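Local coordinates for protein aminomethyltransferase (Bartonella henselae, PDB 3GIR) that belongs to the aminomethyltransferase (T-protein) family, in which a large N-terminal domain is joined to a small C-terminal beta-barrel domain, at residues 69-73 with 344-348; 255-259 with 383-388; 308-313 with 352-358; 320-325 with 337-343; 360-366 with 378-382. All blocks are in the same frame, centred on the assembly; numbering follows the deposited sequence.

Contact 1 of 5, residues 69-73 with 344-348; sequences HLHTR and GPSFD
The hydroxyl oxygen of S346 is gripped by two side chains, H69 and R73, that stand one helical turn apart. S346 OG lies 3.0 Å from H69 NE2 in a hydrogen bond in which either atom could be the donor. It also takes a weak bond from R73 NE, 3.1 Å away, with a bent N-H···O angle of 125°. Both approaches are made edge-on: the hydroxyl sits in the plane of the imidazole ring and in the plane of the guanidinium group. With CG of H69 anti to its own backbone N (chi1 -180°), the imidazole is carried out from the helix toward the loop, where P345 closes over one of its faces. P345 CD stands 3.5 Å from the ring centroid and only 5° off the normal, a well-centred CH-pi contact. Helix 65-74 of the N-terminal domain here meets the turn between strands 334-344 and 349-356 of the C-terminal barrel domain, so the contact belongs to the seam between the two domains. H69 ND1 is hydrogen-bonded to S253, and R73 forms salt bridges with E218 and E257, the latter also weakly bonded to H69 NE2, which probably limits the movement of both side chains. Toward the solvent, L70 packs on the proline mainly through one methyl, with L70 CD2 3.7 Å from P345 CB.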
# COMPACT_ATOMS: atom_id res chain seq x y z
N HIS A 69 -2.06 3.25 -16.78
CA HIS A 69 -1.11 2.25 -16.31
C HIS A 69 0.19 2.29 -17.07
O HIS A 69 1.32 2.40 -16.50
CB HIS A 69 -1.79 0.87 -16.35
CG HIS A 69 -0.91 -0.26 -15.88
ND1 HIS A 69 -1.21 -1.01 -14.76
CD2 HIS A 69 0.24 -0.76 -16.40
CE1 HIS A 69 -0.26 -1.92 -14.60
NE2 HIS A 69 0.64 -1.79 -15.57
N LEU A 70 0.08 2.15 -18.40
CA LEU A 70 1.26 2.14 -19.24
C LEU A 70 2.03 3.45 -19.14
O LEU A 70 3.26 3.41 -19.10
CB LEU A 70 0.89 1.78 -20.69
CG LEU A 70 0.32 0.37 -20.91
CD1 LEU A 70 -0.33 0.29 -22.35
CD2 LEU A 70 1.30 -0.76 -20.64
N HIS A 71 1.32 4.56 -19.03
CA HIS A 71 1.96 5.86 -18.85
C HIS A 71 2.88 5.93 -17.63
O HIS A 71 4.00 6.46 -17.69
CB HIS A 71 0.93 7.01 -18.85
CG HIS A 71 1.58 8.36 -18.72
ND1 HIS A 71 2.01 9.07 -19.82
CD2 HIS A 71 1.92 9.08 -17.62
CE1 HIS A 71 2.55 10.21 -19.39
NE2 HIS A 71 2.54 10.23 -18.07
N THR A 72 2.43 5.33 -16.52
CA THR A 72 3.18 5.33 -15.28
C THR A 72 4.47 4.57 -15.42
O THR A 72 5.50 4.97 -14.91
CB THR A 72 2.31 4.79 -14.08
OG1 THR A 72 1.10 5.56 -13.97
CG2 THR A 72 3.02 4.83 -12.77
N ARG A 73 4.41 3.46 -16.15
CA ARG A 73 5.61 2.63 -16.30
C ARG A 73 6.62 3.23 -17.32
O ARG A 73 7.80 2.85 -17.28
CB ARG A 73 5.26 1.22 -16.64
CG ARG A 73 4.53 0.45 -15.51
CD ARG A 73 5.05 -0.96 -15.31
NE ARG A 73 4.23 -1.76 -14.45
CZ ARG A 73 4.23 -1.68 -13.12
NH1 ARG A 73 5.05 -0.87 -12.49
NH2 ARG A 73 3.37 -2.38 -12.43
N GLY A 344 -3.41 -6.88 -16.20
CA GLY A 344 -2.17 -6.12 -16.05
C GLY A 344 -1.60 -5.75 -17.40
O GLY A 344 -1.10 -6.64 -18.09
N PRO A 345 -1.64 -4.50 -17.81
CA PRO A 345 -1.18 -4.16 -19.17
C PRO A 345 0.32 -4.38 -19.40
O PRO A 345 0.75 -4.58 -20.56
CB PRO A 345 -1.51 -2.67 -19.29
CG PRO A 345 -2.64 -2.49 -18.36
CD PRO A 345 -2.31 -3.34 -17.19
N SER A 346 1.11 -4.31 -18.34
CA SER A 346 2.57 -4.53 -18.46
C SER A 346 2.84 -6.01 -18.56
O SER A 346 3.60 -6.45 -19.43
CB SER A 346 3.37 -3.89 -17.35
OG SER A 346 3.07 -2.54 -17.25
N PHE A 347 2.17 -6.80 -17.73
CA PHE A 347 2.26 -8.26 -17.79
C PHE A 347 1.64 -8.80 -19.08
O PHE A 347 2.04 -9.90 -19.53
CB PHE A 347 1.54 -8.85 -16.58
CG PHE A 347 1.75 -10.34 -16.41
CD1 PHE A 347 3.02 -10.81 -16.16
CD2 PHE A 347 0.72 -11.22 -16.53
CE1 PHE A 347 3.26 -12.18 -15.98
CE2 PHE A 347 0.91 -12.63 -16.35
CZ PHE A 347 2.20 -13.09 -16.07
N ASP A 348 0.74 -8.00 -19.67
CA ASP A 348 -0.06 -8.29 -20.85
C ASP A 348 -0.92 -9.51 -20.66
O ASP A 348 -1.00 -10.39 -21.53
CB ASP A 348 0.80 -8.43 -22.09
CG ASP A 348 -0.01 -8.33 -23.35
OD1 ASP A 348 -1.09 -7.67 -23.37
OD2 ASP A 348 0.43 -8.96 -24.32

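Contact 2 of 5, residues 255-259 with 383-388; sequences RLEAG and LPFVEQ
V386 lays its CG2 methyl across the side chain of E257, 3.6 Å from E257 CD. The glutamate leaves the helix with CG anti to the carbonyl carbon (chi1 -77°) and runs extended beyond it, so the methyl meets both its aliphatic part and its carboxylate. The carboxylate is anchored by a salt bridge to R73 and a hydrogen bond from the F347 amide. V386 N donates to the main-chain E257 O over 3.2 Å, a fairly straight bond (156°) tilted out of the carbonyl plane, and F385 N adds a weak one to E257 O at 2.9 Å. The F385 ring turns its edge to the helix end, with CD1 3.7 Å from L256 O. Helix 248-257 finishes in a Schellman motif at G259, whose N returns to L256 O over 3.1 Å. Against this glycine packs L383, joined to P384 by a cis peptide bond. Q388, extended beyond CG, sends NE2 to A258 O in a weak bond of 3.1 Å. The carbonyls of E257 and A258, at and just past the helix end, thus receive donors from the loop after the last strand, two of the bonds weak, which probably offsets some partial negative charge there.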
# COMPACT_ATOMS: atom_id res chain seq x y z
N ARG A 255 -0.20 -1.75 -8.68
CA ARG A 255 0.19 -2.37 -7.46
C ARG A 255 0.07 -3.89 -7.52
O ARG A 255 0.90 -4.59 -6.91
CB ARG A 255 -0.56 -1.78 -6.25
CG ARG A 255 -2.06 -2.12 -6.16
CD ARG A 255 -2.23 -3.34 -5.37
NE ARG A 255 -3.62 -3.77 -5.44
CZ ARG A 255 -4.13 -4.88 -4.90
NH1 ARG A 255 -3.41 -5.73 -4.20
NH2 ARG A 255 -5.44 -5.09 -5.07
N LEU A 256 -0.95 -4.39 -8.18
CA LEU A 256 -1.16 -5.83 -8.28
C LEU A 256 -0.08 -6.51 -9.11
O LEU A 256 0.50 -7.51 -8.69
CB LEU A 256 -2.58 -6.09 -8.78
CG LEU A 256 -3.05 -7.55 -8.96
CD1 LEU A 256 -2.67 -8.38 -7.72
CD2 LEU A 256 -4.54 -7.59 -9.37
N GLU A 257 0.29 -5.91 -10.23
CA GLU A 257 1.53 -6.35 -11.00
C GLU A 257 2.78 -6.39 -10.13
O GLU A 257 3.64 -7.25 -10.27
CB GLU A 257 1.76 -5.47 -12.21
CG GLU A 257 0.89 -5.75 -13.35
CD GLU A 257 1.25 -4.93 -14.57
OE1 GLU A 257 2.01 -3.95 -14.39
OE2 GLU A 257 0.76 -5.24 -15.68
N ALA A 258 2.94 -5.39 -9.25
CA ALA A 258 4.08 -5.26 -8.32
C ALA A 258 4.04 -6.20 -7.11
O ALA A 258 4.93 -6.18 -6.30
CB ALA A 258 4.29 -3.78 -7.84
N GLY A 259 2.99 -6.97 -6.99
CA GLY A 259 2.80 -7.88 -5.90
C GLY A 259 2.46 -7.29 -4.55
O GLY A 259 2.71 -7.94 -3.48
N LEU A 383 5.40 -13.79 -7.26
CA LEU A 383 5.22 -12.33 -7.22
C LEU A 383 6.58 -11.68 -7.06
O LEU A 383 7.46 -12.29 -6.43
CB LEU A 383 4.32 -11.98 -6.08
CG LEU A 383 2.86 -12.48 -6.14
CD1 LEU A 383 2.21 -12.22 -4.76
CD2 LEU A 383 2.15 -11.82 -7.34
N PRO A 384 6.79 -10.48 -7.62
CA PRO A 384 5.82 -9.75 -8.43
C PRO A 384 5.69 -10.33 -9.83
O PRO A 384 6.54 -11.08 -10.32
CB PRO A 384 6.40 -8.34 -8.50
CG PRO A 384 7.88 -8.60 -8.40
CD PRO A 384 8.10 -9.81 -7.59
N PHE A 385 4.63 -9.94 -10.52
CA PHE A 385 4.46 -10.30 -11.90
C PHE A 385 5.37 -9.54 -12.83
O PHE A 385 5.71 -10.03 -13.94
CB PHE A 385 3.01 -10.03 -12.33
CG PHE A 385 1.98 -10.97 -11.73
CD1 PHE A 385 1.20 -10.60 -10.61
CD2 PHE A 385 1.77 -12.22 -12.30
CE1 PHE A 385 0.23 -11.47 -10.09
CE2 PHE A 385 0.79 -13.05 -11.79
CZ PHE A 385 0.08 -12.70 -10.66
N VAL A 386 5.64 -8.28 -12.48
CA VAL A 386 6.46 -7.39 -13.28
C VAL A 386 7.65 -6.97 -12.40
O VAL A 386 7.52 -6.64 -11.23
CB VAL A 386 5.59 -6.16 -13.77
CG1 VAL A 386 6.49 -5.11 -14.42
CG2 VAL A 386 4.47 -6.61 -14.70
N GLU A 387 8.82 -6.89 -13.03
CA GLU A 387 10.06 -6.60 -12.35
C GLU A 387 10.01 -5.21 -11.69
O GLU A 387 9.56 -4.27 -12.31
CB GLU A 387 11.18 -6.56 -13.39
CG GLU A 387 12.60 -6.74 -12.83
CD GLU A 387 13.70 -6.46 -13.89
OE1 GLU A 387 13.40 -6.46 -15.12
OE2 GLU A 387 14.86 -6.22 -13.48
N GLN A 388 10.43 -5.16 -10.43
CA GLN A 388 10.49 -3.90 -9.70
C GLN A 388 11.69 -3.09 -10.10
O GLN A 388 12.68 -3.69 -10.47
CB GLN A 388 10.46 -4.12 -8.21
CG GLN A 388 9.09 -4.75 -7.81
CD GLN A 388 9.10 -5.25 -6.39
OE1 GLN A 388 10.15 -5.44 -5.80
NE2 GLN A 388 7.90 -5.46 -5.84

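Contact 3 of 5, residues 308-313 with 352-358; sequences RCRVGL and AMGYVPV
Two central strands of the antiparallel sheet in the C-terminal barrel domain pair here, C309 running beside V356, R310 beside Y355 and V311 beside G354. The straightest bond is V311 N to G354 O, 2.8 Å at 172°, and G354 N returns one to V311 O. Toward the start of strand 309-315, C309 N donates to V356 O over 2.8 Å. The non-hydrogen-bonded pairs bring the alpha carbons closer, and R310 CA lies 3.3 Å from G354 O in a CA-H···O contact.

On the face that carries Y355, the phenol ring lies between the R308 guanidinium and the CA and CB of R310. R308 covers one side: its CZ stands 4.5 Å from the Y355 ring centroid, 12° off the normal, in a cation-pi contact, although the guanidinium plane is inclined by 37° to the ring. R308 CG takes the position between the backbone N and the carbonyl carbon, and the chain then runs extended and passes slantwise over the ring. Under the opposite side lie R310 CA and CB, the latter in an off-centre CH-pi contact. The R310 chain bends at chi3, and its NE is bonded to A276 O, while Y355 OH is bonded to D266 O. The other face is apolar: V311 CG2 meets V356 CG2 at 3.9 Å, and the L313 CD1 methyl rests over the G354 backbone.

Strand 334-344 flanks 349-356, strand 374-381 flanks 309-315, L327 of strand 326-328 packs on L313 and V356, and helix 248-257 touches M353.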
# COMPACT_ATOMS: atom_id res chain seq x y z
N ARG A 308 -3.69 -20.46 6.00
CA ARG A 308 -3.93 -20.33 4.56
C ARG A 308 -2.79 -19.44 4.09
O ARG A 308 -2.13 -18.81 4.93
CB ARG A 308 -5.23 -19.63 4.30
CG ARG A 308 -5.53 -18.51 5.21
CD ARG A 308 -6.83 -17.91 4.72
NE ARG A 308 -7.29 -16.75 5.45
CZ ARG A 308 -8.20 -15.88 4.98
NH1 ARG A 308 -8.73 -16.01 3.75
NH2 ARG A 308 -8.59 -14.84 5.75
N CYS A 309 -2.55 -19.36 2.79
CA CYS A 309 -1.31 -18.73 2.27
C CYS A 309 -1.64 -17.74 1.17
O CYS A 309 -2.28 -18.13 0.20
CB CYS A 309 -0.36 -19.70 1.65
SG CYS A 309 0.12 -20.95 2.90
N ARG A 310 -1.14 -16.50 1.27
CA ARG A 310 -1.30 -15.53 0.18
C ARG A 310 -0.35 -15.83 -0.96
O ARG A 310 0.89 -15.97 -0.78
CB ARG A 310 -1.02 -14.12 0.67
CG ARG A 310 -1.27 -13.08 -0.46
CD ARG A 310 -1.04 -11.66 0.08
NE ARG A 310 0.36 -11.52 0.53
CZ ARG A 310 1.41 -11.22 -0.23
NH1 ARG A 310 1.31 -10.86 -1.51
NH2 ARG A 310 2.61 -11.19 0.34
N VAL A 311 -0.94 -16.02 -2.15
CA VAL A 311 -0.23 -16.34 -3.32
C VAL A 311 -0.61 -15.50 -4.53
O VAL A 311 -1.77 -15.03 -4.66
CB VAL A 311 -0.33 -17.90 -3.68
CG1 VAL A 311 0.23 -18.79 -2.56
CG2 VAL A 311 -1.75 -18.27 -4.06
N GLY A 312 0.35 -15.37 -5.44
CA GLY A 312 0.04 -14.90 -6.76
C GLY A 312 -0.72 -15.94 -7.53
O GLY A 312 -0.46 -17.15 -7.34
N LEU A 313 -1.60 -15.52 -8.43
CA LEU A 313 -2.38 -16.41 -9.27
C LEU A 313 -2.41 -15.90 -10.69
O LEU A 313 -2.69 -14.74 -10.92
CB LEU A 313 -3.85 -16.50 -8.72
CG LEU A 313 -3.99 -17.12 -7.35
CD1 LEU A 313 -5.42 -16.79 -6.72
CD2 LEU A 313 -3.75 -18.63 -7.36
N ALA A 352 -3.65 -11.80 -10.60
CA ALA A 352 -4.41 -11.90 -9.42
C ALA A 352 -3.61 -12.34 -8.21
O ALA A 352 -2.45 -12.74 -8.34
CB ALA A 352 -5.53 -13.03 -9.69
N MET A 353 -4.23 -12.21 -7.03
CA MET A 353 -3.64 -12.72 -5.79
C MET A 353 -4.77 -13.32 -5.00
O MET A 353 -5.93 -12.98 -5.18
CB MET A 353 -2.92 -11.65 -4.96
CG MET A 353 -1.64 -11.21 -5.52
SD MET A 353 -0.67 -10.18 -4.37
CE MET A 353 -1.97 -9.32 -3.51
N GLY A 354 -4.44 -14.26 -4.11
CA GLY A 354 -5.52 -14.86 -3.33
C GLY A 354 -4.94 -15.78 -2.28
O GLY A 354 -3.70 -15.79 -2.06
N TYR A 355 -5.79 -16.55 -1.66
CA TYR A 355 -5.45 -17.49 -0.59
C TYR A 355 -5.76 -18.88 -1.00
O TYR A 355 -6.83 -19.16 -1.50
CB TYR A 355 -6.14 -17.19 0.74
CG TYR A 355 -5.49 -16.00 1.45
CD1 TYR A 355 -4.47 -16.18 2.37
CD2 TYR A 355 -5.87 -14.70 1.15
CE1 TYR A 355 -3.86 -15.13 2.98
CE2 TYR A 355 -5.24 -13.62 1.79
CZ TYR A 355 -4.23 -13.86 2.68
OH TYR A 355 -3.54 -12.80 3.31
N VAL A 356 -4.81 -19.78 -0.73
CA VAL A 356 -4.95 -21.23 -0.91
C VAL A 356 -4.37 -21.88 0.36
O VAL A 356 -3.54 -21.32 1.06
CB VAL A 356 -4.29 -21.72 -2.20
CG1 VAL A 356 -4.94 -21.10 -3.47
CG2 VAL A 356 -2.73 -21.53 -2.15
N PRO A 357 -4.74 -23.16 0.63
CA PRO A 357 -4.13 -23.81 1.74
C PRO A 357 -2.68 -24.11 1.45
O PRO A 357 -2.24 -24.14 0.28
CB PRO A 357 -4.96 -25.11 1.87
CG PRO A 357 -6.18 -24.89 1.06
CD PRO A 357 -5.69 -24.02 -0.06
N VAL A 358 -1.92 -24.34 2.51
CA VAL A 358 -0.48 -24.55 2.34
C VAL A 358 -0.11 -25.64 1.34
O VAL A 358 0.85 -25.51 0.58
CB VAL A 358 0.20 -24.71 3.74
CG1 VAL A 358 -0.20 -25.96 4.45
CG2 VAL A 358 1.75 -24.60 3.63

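Contact 4 of 5, residues 320-325 with 337-343; sequences PIRAGA and VVTSGGF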
# COMPACT_ATOMS: atom_id res chain seq x y z
N PRO A 320 -9.93 -11.34 -17.20
CA PRO A 320 -9.60 -11.36 -15.75
C PRO A 320 -10.60 -12.14 -14.88
O PRO A 320 -11.80 -12.17 -15.15
CB PRO A 320 -9.62 -9.87 -15.36
CG PRO A 320 -9.30 -9.14 -16.64
CD PRO A 320 -9.79 -9.98 -17.77
N ILE A 321 -10.07 -12.68 -13.79
CA ILE A 321 -10.82 -13.22 -12.72
C ILE A 321 -10.69 -12.19 -11.62
O ILE A 321 -9.59 -11.80 -11.28
CB ILE A 321 -10.20 -14.61 -12.28
CG1 ILE A 321 -10.30 -15.60 -13.46
CG2 ILE A 321 -10.87 -15.14 -11.08
CD1 ILE A 321 -9.68 -16.93 -13.21
N ARG A 322 -11.83 -11.81 -11.05
CA ARG A 322 -11.93 -10.74 -10.07
C ARG A 322 -11.95 -11.16 -8.62
O ARG A 322 -12.25 -12.29 -8.26
CB ARG A 322 -13.24 -9.94 -10.36
CG ARG A 322 -13.40 -9.50 -11.83
CD ARG A 322 -12.28 -8.61 -12.27
NE ARG A 322 -12.29 -7.36 -11.52
CZ ARG A 322 -12.97 -6.26 -11.85
NH1 ARG A 322 -13.71 -6.24 -12.96
NH2 ARG A 322 -12.89 -5.17 -11.06
N ALA A 323 -11.68 -10.19 -7.74
CA ALA A 323 -11.82 -10.37 -6.32
C ALA A 323 -13.15 -11.03 -5.98
O ALA A 323 -14.22 -10.63 -6.51
CB ALA A 323 -11.71 -8.98 -5.69
N GLY A 324 -13.10 -11.99 -5.07
CA GLY A 324 -14.25 -12.75 -4.61
C GLY A 324 -14.50 -14.08 -5.31
O GLY A 324 -15.25 -14.93 -4.80
N ALA A 325 -13.84 -14.29 -6.45
CA ALA A 325 -13.92 -15.60 -7.11
C ALA A 325 -13.49 -16.75 -6.18
O ALA A 325 -12.38 -16.72 -5.61
CB ALA A 325 -13.05 -15.57 -8.34
N VAL A 337 -9.89 -18.42 -2.13
CA VAL A 337 -10.59 -17.28 -2.73
C VAL A 337 -9.59 -16.34 -3.39
O VAL A 337 -8.45 -16.22 -2.90
CB VAL A 337 -11.43 -16.52 -1.67
CG1 VAL A 337 -10.58 -15.82 -0.68
CG2 VAL A 337 -12.50 -15.64 -2.39
N VAL A 338 -9.98 -15.72 -4.50
CA VAL A 338 -9.25 -14.65 -5.09
C VAL A 338 -9.54 -13.38 -4.33
O VAL A 338 -10.71 -13.02 -4.13
CB VAL A 338 -9.65 -14.45 -6.56
CG1 VAL A 338 -9.03 -13.22 -7.23
CG2 VAL A 338 -9.34 -15.75 -7.37
N THR A 339 -8.49 -12.72 -3.87
CA THR A 339 -8.63 -11.46 -3.13
C THR A 339 -8.48 -10.22 -3.99
O THR A 339 -9.05 -9.16 -3.66
CB THR A 339 -7.74 -11.40 -1.94
OG1 THR A 339 -6.38 -11.65 -2.32
CG2 THR A 339 -8.15 -12.43 -0.88
N SER A 340 -7.69 -10.31 -5.08
CA SER A 340 -7.49 -9.19 -6.01
C SER A 340 -7.30 -9.76 -7.40
O SER A 340 -6.73 -10.83 -7.58
CB SER A 340 -6.26 -8.34 -5.68
OG SER A 340 -6.36 -7.71 -4.44
N GLY A 341 -7.80 -9.05 -8.39
CA GLY A 341 -7.63 -9.50 -9.76
C GLY A 341 -7.94 -8.44 -10.76
O GLY A 341 -8.88 -7.65 -10.54
N GLY A 342 -7.21 -8.43 -11.87
CA GLY A 342 -7.48 -7.52 -12.97
C GLY A 342 -6.58 -7.79 -14.16
O GLY A 342 -5.81 -8.71 -14.17
N PHE A 343 -6.72 -7.00 -15.21
CA PHE A 343 -5.83 -7.08 -16.34
C PHE A 343 -4.59 -6.27 -16.06
O PHE A 343 -4.69 -5.09 -15.67
CB PHE A 343 -6.51 -6.59 -17.60
CG PHE A 343 -5.68 -6.76 -18.84
CD1 PHE A 343 -5.60 -8.00 -19.47
CD2 PHE A 343 -5.01 -5.68 -19.40
CE1 PHE A 343 -4.81 -8.14 -20.59
CE2 PHE A 343 -4.27 -5.82 -20.52
CZ PHE A 343 -4.14 -7.06 -21.09
O HOH W 1 -11.19 -7.44 -8.74
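A single water stitches the R322 side chain, the A323 backbone and G341 together. It accepts from R322 NE and from A323 N, each 3.0 Å from the water oxygen, and donates to G341 O at 2.9 Å. The loop belongs to the C-terminal barrel domain and runs beside strand 334-344, which carries a classic beta bulge at T339 and S340, both facing M353. The R322 chain, bent at chi2 and chi3 (both near -60°), folds back so that the water lies in the plane of its guanidinium, at the edge. Beyond the water the loop makes a type II turn from R322 to A325, closed by A325 N on R322 O. Two backbone bonds fasten this turn to V338: G324 N to V338 O and V338 N to A325 O, each 2.8 Å, the second almost straight at 173°. V338 points into the turn, its CG1 beside R322 O and its CG2 3.8 Å from A325 CB, while the I321 side chain crosses that of V338 at about a right angle, CG2 against CG2. At the far end the P320 ring crosses the F343 side chain, with P320 CG 3.9 Å from F343 CB.

Contact 5 of 5, residues 360-366 with 378-382; sequences WKVEGTE and LSVHS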
# COMPACT_ATOMS: atom_id res chain seq x y z
N TRP A 360 -1.31 -26.32 -1.47
CA TRP A 360 -1.43 -25.86 -2.83
C TRP A 360 -0.53 -24.69 -3.15
O TRP A 360 -0.64 -24.12 -4.24
CB TRP A 360 -2.86 -25.41 -3.09
CG TRP A 360 -3.87 -26.59 -3.40
CD1 TRP A 360 -4.24 -27.02 -4.62
CD2 TRP A 360 -4.52 -27.40 -2.46
NE1 TRP A 360 -5.07 -28.11 -4.50
CE2 TRP A 360 -5.29 -28.34 -3.17
CE3 TRP A 360 -4.52 -27.45 -1.07
CZ2 TRP A 360 -6.05 -29.32 -2.53
CZ3 TRP A 360 -5.31 -28.42 -0.42
CH2 TRP A 360 -6.09 -29.32 -1.18
N LYS A 361 0.34 -24.30 -2.21
CA LYS A 361 1.08 -23.03 -2.43
C LYS A 361 2.28 -23.16 -3.34
O LYS A 361 2.88 -22.14 -3.74
CB LYS A 361 1.41 -22.36 -1.11
CG LYS A 361 2.65 -22.85 -0.46
CD LYS A 361 3.07 -21.85 0.62
CE LYS A 361 4.12 -22.40 1.51
NZ LYS A 361 4.38 -21.41 2.59
N VAL A 362 2.66 -24.36 -3.78
CA VAL A 362 3.80 -24.47 -4.67
C VAL A 362 3.58 -23.80 -6.02
O VAL A 362 2.55 -23.99 -6.68
CB VAL A 362 4.26 -25.96 -4.89
CG1 VAL A 362 5.36 -26.09 -5.92
CG2 VAL A 362 4.68 -26.53 -3.56
N GLU A 363 4.57 -23.01 -6.45
CA GLU A 363 4.55 -22.37 -7.76
C GLU A 363 4.16 -23.33 -8.85
O GLU A 363 4.78 -24.38 -8.95
CB GLU A 363 5.95 -21.81 -8.10
CG GLU A 363 5.96 -20.92 -9.29
CD GLU A 363 7.33 -20.26 -9.51
OE1 GLU A 363 8.12 -20.24 -8.55
OE2 GLU A 363 7.60 -19.80 -10.64
N GLY A 364 3.17 -23.00 -9.67
CA GLY A 364 2.68 -23.84 -10.75
C GLY A 364 1.46 -24.66 -10.43
O GLY A 364 0.84 -25.18 -11.34
N THR A 365 1.11 -24.74 -9.15
CA THR A 365 -0.05 -25.57 -8.72
C THR A 365 -1.33 -25.04 -9.43
O THR A 365 -1.60 -23.86 -9.39
CB THR A 365 -0.25 -25.57 -7.26
OG1 THR A 365 0.93 -26.12 -6.60
CG2 THR A 365 -1.47 -26.37 -6.84
N GLU A 366 -2.05 -25.95 -10.05
CA GLU A 366 -3.41 -25.66 -10.61
C GLU A 366 -4.47 -25.59 -9.51
O GLU A 366 -4.66 -26.54 -8.72
CB GLU A 366 -3.82 -26.72 -11.63
CG GLU A 366 -2.95 -26.84 -12.80
CD GLU A 366 -3.42 -27.90 -13.82
OE1 GLU A 366 -4.07 -28.93 -13.47
OE2 GLU A 366 -3.13 -27.66 -14.99
N LEU A 378 -6.46 -21.63 -12.88
CA LEU A 378 -5.44 -20.60 -12.56
C LEU A 378 -4.18 -21.38 -12.09
O LEU A 378 -4.33 -22.47 -11.54
CB LEU A 378 -5.82 -19.75 -11.37
CG LEU A 378 -7.16 -18.99 -11.50
CD1 LEU A 378 -8.41 -19.87 -11.13
CD2 LEU A 378 -7.11 -17.70 -10.73
N SER A 379 -2.99 -20.82 -12.24
CA SER A 379 -1.85 -21.46 -11.62
C SER A 379 -1.25 -20.52 -10.58
O SER A 379 -1.18 -19.27 -10.76
CB SER A 379 -0.83 -21.85 -12.71
OG SER A 379 -0.39 -20.71 -13.44
N VAL A 380 -0.77 -21.11 -9.51
CA VAL A 380 -0.10 -20.34 -8.49
C VAL A 380 1.19 -19.80 -9.12
O VAL A 380 1.87 -20.49 -9.85
CB VAL A 380 0.23 -21.21 -7.26
CG1 VAL A 380 1.21 -20.47 -6.30
CG2 VAL A 380 -1.07 -21.72 -6.57
N HIS A 381 1.47 -18.52 -8.92
CA HIS A 381 2.47 -17.78 -9.68
C HIS A 381 3.30 -16.96 -8.71
O HIS A 381 2.82 -16.41 -7.73
CB HIS A 381 1.83 -16.88 -10.74
CG HIS A 381 2.77 -16.33 -11.78
ND1 HIS A 381 3.64 -15.27 -11.54
CD2 HIS A 381 2.93 -16.65 -13.07
CE1 HIS A 381 4.31 -15.01 -12.65
NE2 HIS A 381 3.91 -15.83 -13.59
N SER A 382 4.61 -16.86 -9.03
CA SER A 382 5.50 -15.97 -8.28
C SER A 382 5.07 -14.50 -8.32
O SER A 382 4.46 -14.08 -9.29
CB SER A 382 6.95 -16.09 -8.81
OG SER A 382 7.01 -15.72 -10.15
O HOH W 2 5.54 -18.41 -11.42
O HOH W 3 8.89 -17.04 -11.51
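V380 is wrapped by the bend that leads from W360 to T365, and its two methyls meet a series of backbone oxygens. V380 CG2 comes within 3.4 Å of W360 O, and CG1 within 3.5 Å of K361 O. With CG1 anti to the backbone N (chi1 168°), the isopropyl group spreads both branches into the curve of the loop. The same residue is held by its main chain: V380 N donates to T365 O over 2.9 Å, and G364 N to V380 O over 2.8 Å, the latter from above the carbonyl plane. These bonds embrace a type II turn from V362 to T365, which introduces the edge strand 366-371 of the barrel domain and sets E366 beside S379 as a non-hydrogen-bonded pair.

T365 braces the turn from within. Its OG1 donates to V362 O at 2.7 Å, and T365 N bonds the same oxygen, so that one carbonyl receives two donors from one residue. The threonine CB also packs against V380 CG2.

E363 reaches toward S382. The glutamate was modelled in two conformers; in one of them its extended chain is linked through water to S382, a bridge that is therefore tentative. H381 ND1 donates to S382 O, in the ring plane. The join is made by direct backbone bonds and methyl contacts around V380: both polar main-chain atoms of this valine are paired with the turn, while its methyls lie against the W360 and K361 carbonyl oxygens, so one residue docks the whole bend on the strand.

How the contacts relate
Contacts 1 and 2 join the N-terminal domain to the C-terminal barrel domain; contacts 3, 4 and 5 lie wholly within the latter. The first two, with centres 11 Å apart, meet at E257, whose carboxylate serves both. Along the chain their segments alternate, while contacts 3, 4 and 5 are all nested inside the loop that contact 2 closes. Strands 334-344, 349-356, 309-315 and 374-381 stand side by side in one antiparallel sheet and carry contacts 4, 3 and 5 in that order, with contact 3 about 11 Å from contact 4 and 8 Å from contact 5, centre to centre. The small domain's sheet thus connects to the larger domain through its turn and its tail.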